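Local coordinates for protein nickel-dependent hydrogenase large subunit (Allochromatium vinosum, PDB 3MYR) that oxidises molecular hydrogen at a nickel-iron centre as the large subunit of a membrane-bound [NiFe] hydrogenase, passing the electrons to an acceptor, at residues Leu262-Glu276 with Arg415-Arg429. Sequence-based numbering, arbitrary orientation.
Sequences LAIAGFYKDWGERGE and RLDLPVDALYSTLGR
Trp-271 O, in the 3-10 turn 269-272 after helix 236-265, and Arg-274 O, in the loop beyond it, take the backbone N-H groups of Leu-427 and Thr-426 in the first turn of helix 426-456, each at 2.9 Å. Ser-425 is the N-cap of that helix: its OG accepts from Gly-428 N and donates to Ala-422 O, and packs 3.2 Å from Gly-272 CA. Leu-427 lies against residues 265-272. Leu-427 CB lies on Trp-271 O, CG nears Tyr-268 O, CD1 reaches Lys-269 CA, and Leu-427 CD2 meets Ala-265 CB at 3.7 Å. Leu-416 CD1 and CD2 close in on Ala-265 and Gly-266. At the outer margin, extended Lys-269 donates from NZ to Leu-416 O at 2.9 Å, from above its carbonyl plane, where helix 403-416 ends in a Schellman motif at Asp-417; a water links NZ to Arg-415 O. Deeper in, the Arg-429 chain, extended as far as CD, bends at chi3 (-69°), which brings NH1 and NH2 end-on to Gly-275 O, while NE forms a salt bridge with Glu-387. A leucine here would probably leave Gly-275 O without its two donors and Glu-387 without its mate. Gly-275 O lies only 2° out of the guanidinium plane, 2.9 Å from Arg-429 NH1 and 2.8 Å from Arg-429 NH2.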
loop_
_atom_site.group_PDB
_atom_site.type_symbol
_atom_site.label_atom_id
_atom_site.label_comp_id
_atom_site.label_asym_id
_atom_site.label_seq_id
_atom_site.Cartn_x
_atom_site.Cartn_y
_atom_site.Cartn_z
ATOM N N LEU B 262 -15.373 -4.468 17.332
ATOM C CA LEU B 262 -16.030 -5.366 18.278
ATOM C C LEU B 262 -17.557 -5.302 18.196
ATOM O O LEU B 262 -18.179 -6.358 18.157
ATOM C CB LEU B 262 -15.554 -5.176 19.743
ATOM C CG LEU B 262 -14.030 -5.298 19.987
ATOM C CD1 LEU B 262 -13.654 -5.034 21.492
ATOM C CD2 LEU B 262 -13.456 -6.609 19.532
ATOM N N ALA B 263 -18.147 -4.098 18.155
ATOM C CA ALA B 263 -19.601 -3.942 18.054
ATOM C C ALA B 263 -20.111 -4.608 16.751
ATOM O O ALA B 263 -21.110 -5.314 16.786
ATOM C CB ALA B 263 -20.021 -2.473 18.069
ATOM N N ILE B 264 -19.426 -4.385 15.629
ATOM C CA ILE B 264 -19.845 -4.988 14.323
ATOM C C ILE B 264 -19.703 -6.519 14.315
ATOM O O ILE B 264 -20.647 -7.231 13.926
ATOM C CB ILE B 264 -19.122 -4.336 13.130
ATOM C CG1 ILE B 264 -19.717 -2.939 12.918
ATOM C CG2 ILE B 264 -19.299 -5.136 11.801
ATOM C CD1 ILE B 264 -18.863 -2.027 12.027
ATOM N N ALA B 265 -18.605 -7.029 14.896
ATOM C CA ALA B 265 -18.392 -8.471 14.997
ATOM C C ALA B 265 -19.564 -9.228 15.659
ATOM O O ALA B 265 -19.835 -10.393 15.320
ATOM C CB ALA B 265 -17.090 -8.738 15.798
ATOM N N GLY B 266 -20.201 -8.619 16.668
ATOM C CA GLY B 266 -21.264 -9.251 17.428
ATOM C C GLY B 266 -22.417 -9.690 16.517
ATOM O O GLY B 266 -23.169 -10.607 16.876
ATOM N N PHE B 267 -22.583 -9.048 15.346
ATOM C CA PHE B 267 -23.673 -9.398 14.406
ATOM C C PHE B 267 -23.229 -10.421 13.344
ATOM O O PHE B 267 -24.025 -10.838 12.528
ATOM C CB PHE B 267 -24.218 -8.121 13.713
ATOM C CG PHE B 267 -25.049 -7.222 14.655
ATOM C CD1 PHE B 267 -24.432 -6.276 15.459
ATOM C CD2 PHE B 267 -26.448 -7.356 14.726
ATOM C CE1 PHE B 267 -25.198 -5.455 16.321
ATOM C CE2 PHE B 267 -27.222 -6.542 15.616
ATOM C CZ PHE B 267 -26.583 -5.619 16.395
ATOM N N TYR B 268 -21.965 -10.824 13.365
ATOM C CA TYR B 268 -21.409 -11.659 12.298
ATOM C C TYR B 268 -20.556 -12.850 12.835
ATOM O O TYR B 268 -19.557 -13.244 12.234
ATOM C CB TYR B 268 -20.538 -10.766 11.397
ATOM C CG TYR B 268 -21.370 -9.789 10.564
ATOM C CD1 TYR B 268 -21.335 -8.430 10.835
ATOM C CD2 TYR B 268 -22.232 -10.251 9.547
ATOM C CE1 TYR B 268 -22.089 -7.547 10.085
ATOM C CE2 TYR B 268 -23.005 -9.375 8.798
ATOM C CZ TYR B 268 -22.907 -8.022 9.051
ATOM O OH TYR B 268 -23.593 -7.085 8.278
ATOM N N LYS B 269 -20.997 -13.423 13.942
ATOM C CA LYS B 269 -20.229 -14.348 14.726
ATOM C C LYS B 269 -20.085 -15.622 13.924
ATOM O O LYS B 269 -19.065 -16.296 14.065
ATOM C CB LYS B 269 -20.951 -14.669 16.046
ATOM C CG LYS B 269 -20.779 -13.560 17.140
ATOM C CD LYS B 269 -21.754 -13.909 18.320
ATOM C CE LYS B 269 -21.751 -12.833 19.370
ATOM N NZ LYS B 269 -22.337 -13.309 20.673
ATOM N N ASP B 270 -21.055 -15.931 13.061
ATOM C CA ASP B 270 -20.925 -17.105 12.167
ATOM C C ASP B 270 -19.744 -16.936 11.146
ATOM O O ASP B 270 -19.227 -17.932 10.610
ATOM C CB ASP B 270 -22.232 -17.395 11.403
ATOM C CG ASP B 270 -22.671 -16.209 10.548
ATOM O OD1 ASP B 270 -22.849 -16.357 9.313
ATOM O OD2 ASP B 270 -22.774 -15.083 11.099
ATOM N N TRP B 271 -19.250 -15.713 10.960
ATOM C CA TRP B 271 -18.066 -15.492 10.091
ATOM C C TRP B 271 -16.822 -15.887 10.868
ATOM O O TRP B 271 -15.694 -15.778 10.368
ATOM C CB TRP B 271 -18.013 -14.021 9.561
ATOM C CG TRP B 271 -19.001 -13.919 8.415
ATOM C CD1 TRP B 271 -20.358 -13.785 8.518
ATOM C CD2 TRP B 271 -18.721 -14.145 7.026
ATOM N NE1 TRP B 271 -20.940 -13.859 7.266
ATOM C CE2 TRP B 271 -19.971 -14.077 6.330
ATOM C CE3 TRP B 271 -17.527 -14.380 6.291
ATOM C CZ2 TRP B 271 -20.081 -14.285 4.937
ATOM C CZ3 TRP B 271 -17.610 -14.489 4.920
ATOM C CH2 TRP B 271 -18.898 -14.481 4.244
ATOM N N GLY B 272 -17.037 -16.303 12.107
ATOM C CA GLY B 272 -15.956 -16.907 12.889
ATOM C C GLY B 272 -15.879 -18.403 12.590
ATOM O O GLY B 272 -15.078 -19.117 13.188
ATOM N N GLU B 273 -16.641 -18.885 11.605
ATOM C CA GLU B 273 -16.655 -20.324 11.316
ATOM C C GLU B 273 -16.302 -20.614 9.895
ATOM O O GLU B 273 -16.469 -21.778 9.433
ATOM C CB GLU B 273 -18.043 -20.945 11.628
ATOM C CG GLU B 273 -18.479 -20.707 13.105
ATOM C CD GLU B 273 -19.904 -21.238 13.376
ATOM O OE1 GLU B 273 -20.137 -22.416 13.009
ATOM O OE2 GLU B 273 -20.764 -20.494 13.961
ATOM N N ARG B 274 -15.859 -19.604 9.159
ATOM C CA ARG B 274 -15.454 -19.863 7.794
ATOM C C ARG B 274 -14.222 -19.048 7.463
ATOM O O ARG B 274 -13.946 -18.049 8.146
ATOM C CB ARG B 274 -16.623 -19.567 6.781
ATOM C CG ARG B 274 -17.150 -18.149 6.751
ATOM C CD ARG B 274 -18.375 -17.981 5.794
ATOM N NE ARG B 274 -19.478 -18.849 6.227
ATOM C CZ ARG B 274 -20.428 -18.443 7.076
ATOM N NH1 ARG B 274 -20.474 -17.152 7.493
ATOM N NH2 ARG B 274 -21.363 -19.286 7.455
ATOM N N GLY B 275 -13.570 -19.389 6.356
ATOM C CA GLY B 275 -12.584 -18.483 5.734
ATOM C C GLY B 275 -11.159 -18.679 6.258
ATOM O O GLY B 275 -10.327 -17.754 6.255
ATOM N N GLU B 276 -10.849 -19.883 6.720
ATOM C CA GLU B 276 -9.441 -20.195 7.070
ATOM C C GLU B 276 -9.169 -21.686 6.790
ATOM O O GLU B 276 -9.496 -22.549 7.604
ATOM C CB GLU B 276 -9.097 -19.816 8.527
ATOM C CG GLU B 276 -7.567 -19.669 8.793
ATOM C CD GLU B 276 -6.816 -21.059 8.772
ATOM O OE1 GLU B 276 -6.088 -21.366 7.794
ATOM O OE2 GLU B 276 -6.960 -21.838 9.730
ATOM N N ARG B 415 -16.131 -11.464 25.099
ATOM C CA ARG B 415 -17.202 -10.549 24.773
ATOM C C ARG B 415 -18.116 -11.148 23.712
ATOM O O ARG B 415 -19.282 -10.896 23.731
ATOM C CB ARG B 415 -16.672 -9.253 24.158
ATOM C CG ARG B 415 -15.818 -8.430 25.060
ATOM C CD ARG B 415 -15.602 -7.064 24.376
ATOM N NE ARG B 415 -16.895 -6.387 24.214
ATOM C CZ ARG B 415 -17.114 -5.118 24.562
ATOM N NH1 ARG B 415 -16.110 -4.386 25.037
ATOM N NH2 ARG B 415 -18.327 -4.584 24.412
ATOM N N LEU B 416 -17.548 -11.818 22.711
ATOM C CA LEU B 416 -18.303 -12.357 21.581
ATOM C C LEU B 416 -18.912 -13.689 21.921
ATOM O O LEU B 416 -19.680 -14.239 21.129
ATOM C CB LEU B 416 -17.388 -12.503 20.364
ATOM C CG LEU B 416 -16.950 -11.090 19.926
ATOM C CD1 LEU B 416 -15.892 -11.163 18.876
ATOM C CD2 LEU B 416 -18.198 -10.251 19.394
ATOM N N ASP B 417 -18.501 -14.226 23.074
ATOM C CA ASP B 417 -18.819 -15.589 23.494
ATOM C C ASP B 417 -18.353 -16.607 22.451
ATOM O O ASP B 417 -19.132 -17.397 21.978
ATOM C CB ASP B 417 -20.343 -15.717 23.787
ATOM C CG ASP B 417 -20.715 -17.084 24.413
ATOM O OD1 ASP B 417 -19.861 -17.664 25.154
ATOM O OD2 ASP B 417 -21.811 -17.637 24.092
ATOM N N LEU B 418 -17.088 -16.566 22.040
ATOM C CA LEU B 418 -16.628 -17.484 21.005
ATOM C C LEU B 418 -15.464 -18.301 21.563
ATOM O O LEU B 418 -14.732 -17.825 22.420
ATOM C CB LEU B 418 -16.141 -16.690 19.783
ATOM C CG LEU B 418 -17.210 -15.969 18.953
ATOM C CD1 LEU B 418 -16.514 -15.045 17.982
ATOM C CD2 LEU B 418 -18.159 -16.982 18.214
ATOM N N PRO B 419 -15.239 -19.486 21.017
ATOM C CA PRO B 419 -14.111 -20.294 21.464
ATOM C C PRO B 419 -12.821 -19.903 20.679
ATOM O O PRO B 419 -12.881 -19.187 19.658
ATOM C CB PRO B 419 -14.582 -21.709 21.115
ATOM C CG PRO B 419 -15.354 -21.491 19.789
ATOM C CD PRO B 419 -15.986 -20.130 19.907
ATOM N N VAL B 420 -11.676 -20.375 21.148
ATOM C CA VAL B 420 -10.389 -20.039 20.549
ATOM C C VAL B 420 -10.380 -20.429 19.071
ATOM O O VAL B 420 -9.754 -19.787 18.235
ATOM C CB VAL B 420 -9.208 -20.767 21.286
ATOM C CG1 VAL B 420 -7.893 -20.485 20.552
ATOM C CG2 VAL B 420 -9.090 -20.248 22.716
ATOM N N ASP B 421 -11.086 -21.473 18.711
ATOM C CA ASP B 421 -11.048 -21.788 17.317
ATOM C C ASP B 421 -11.796 -20.842 16.351
ATOM O O ASP B 421 -11.589 -20.941 15.149
ATOM C CB ASP B 421 -11.274 -23.283 17.036
ATOM C CG ASP B 421 -12.729 -23.608 16.888
ATOM O OD1 ASP B 421 -13.342 -23.888 17.952
ATOM O OD2 ASP B 421 -13.256 -23.526 15.724
ATOM N N ALA B 422 -12.609 -19.908 16.855
ATOM C CA ALA B 422 -13.132 -18.830 16.022
ATOM C C ALA B 422 -12.038 -17.835 15.579
ATOM O O ALA B 422 -12.246 -17.072 14.655
ATOM C CB ALA B 422 -14.296 -18.086 16.731
ATOM N N LEU B 423 -10.847 -17.890 16.155
ATOM C CA LEU B 423 -9.738 -17.060 15.602
ATOM C C LEU B 423 -9.415 -17.464 14.172
ATOM O O LEU B 423 -9.055 -16.611 13.350
ATOM C CB LEU B 423 -8.469 -17.208 16.440
ATOM C CG LEU B 423 -8.673 -16.626 17.832
ATOM C CD1 LEU B 423 -7.452 -16.870 18.719
ATOM C CD2 LEU B 423 -8.930 -15.145 17.695
ATOM N N TYR B 424 -9.553 -18.761 13.872
ATOM C CA TYR B 424 -9.166 -19.305 12.560
ATOM C C TYR B 424 -10.273 -19.102 11.538
ATOM O O TYR B 424 -11.037 -20.020 11.247
ATOM C CB TYR B 424 -8.862 -20.767 12.707
ATOM C CG TYR B 424 -7.750 -20.988 13.689
ATOM C CD1 TYR B 424 -8.013 -21.432 14.981
ATOM C CD2 TYR B 424 -6.429 -20.813 13.313
ATOM C CE1 TYR B 424 -6.982 -21.691 15.886
ATOM C CE2 TYR B 424 -5.388 -21.130 14.190
ATOM C CZ TYR B 424 -5.660 -21.500 15.472
ATOM O OH TYR B 424 -4.614 -21.780 16.314
ATOM N N SER B 425 -10.444 -17.849 11.115
ATOM C CA SER B 425 -11.633 -17.494 10.368
ATOM C C SER B 425 -11.512 -16.079 9.804
ATOM O O SER B 425 -10.640 -15.319 10.199
ATOM C CB SER B 425 -12.846 -17.575 11.291
ATOM O OG SER B 425 -12.884 -16.458 12.184
ATOM N N THR B 426 -12.413 -15.722 8.911
ATOM C CA THR B 426 -12.506 -14.398 8.377
ATOM C C THR B 426 -12.746 -13.381 9.506
ATOM O O THR B 426 -12.123 -12.306 9.537
ATOM C CB THR B 426 -13.685 -14.378 7.390
ATOM O OG1 THR B 426 -13.348 -15.156 6.239
ATOM C CG2 THR B 426 -14.112 -12.920 6.995
ATOM N N LEU B 427 -13.628 -13.719 10.446
ATOM C CA LEU B 427 -13.836 -12.807 11.576
ATOM C C LEU B 427 -12.549 -12.674 12.397
ATOM O O LEU B 427 -12.272 -11.602 12.873
ATOM C CB LEU B 427 -14.859 -13.367 12.543
ATOM C CG LEU B 427 -15.885 -12.431 13.188
ATOM C CD1 LEU B 427 -16.551 -12.938 14.501
ATOM C CD2 LEU B 427 -15.606 -11.004 13.280
ATOM N N GLY B 428 -11.916 -13.798 12.743
ATOM C CA GLY B 428 -10.766 -13.725 13.643
ATOM C C GLY B 428 -9.624 -12.906 13.002
ATOM O O GLY B 428 -8.918 -12.182 13.660
ATOM N N ARG B 429 -9.478 -12.997 11.691
ATOM C CA ARG B 429 -8.412 -12.297 10.973
ATOM C C ARG B 429 -8.695 -10.793 11.078
ATOM O O ARG B 429 -7.791 -10.014 11.300
ATOM C CB ARG B 429 -8.478 -12.731 9.501
ATOM C CG ARG B 429 -7.346 -12.341 8.618
ATOM C CD ARG B 429 -7.508 -12.974 7.218
ATOM N NE ARG B 429 -7.335 -14.434 7.278
ATOM C CZ ARG B 429 -8.263 -15.353 6.987
ATOM N NH1 ARG B 429 -9.503 -15.029 6.581
ATOM N NH2 ARG B 429 -7.959 -16.639 7.113
HETATM O O HOH W 1 -21.786 -11.693 22.823
#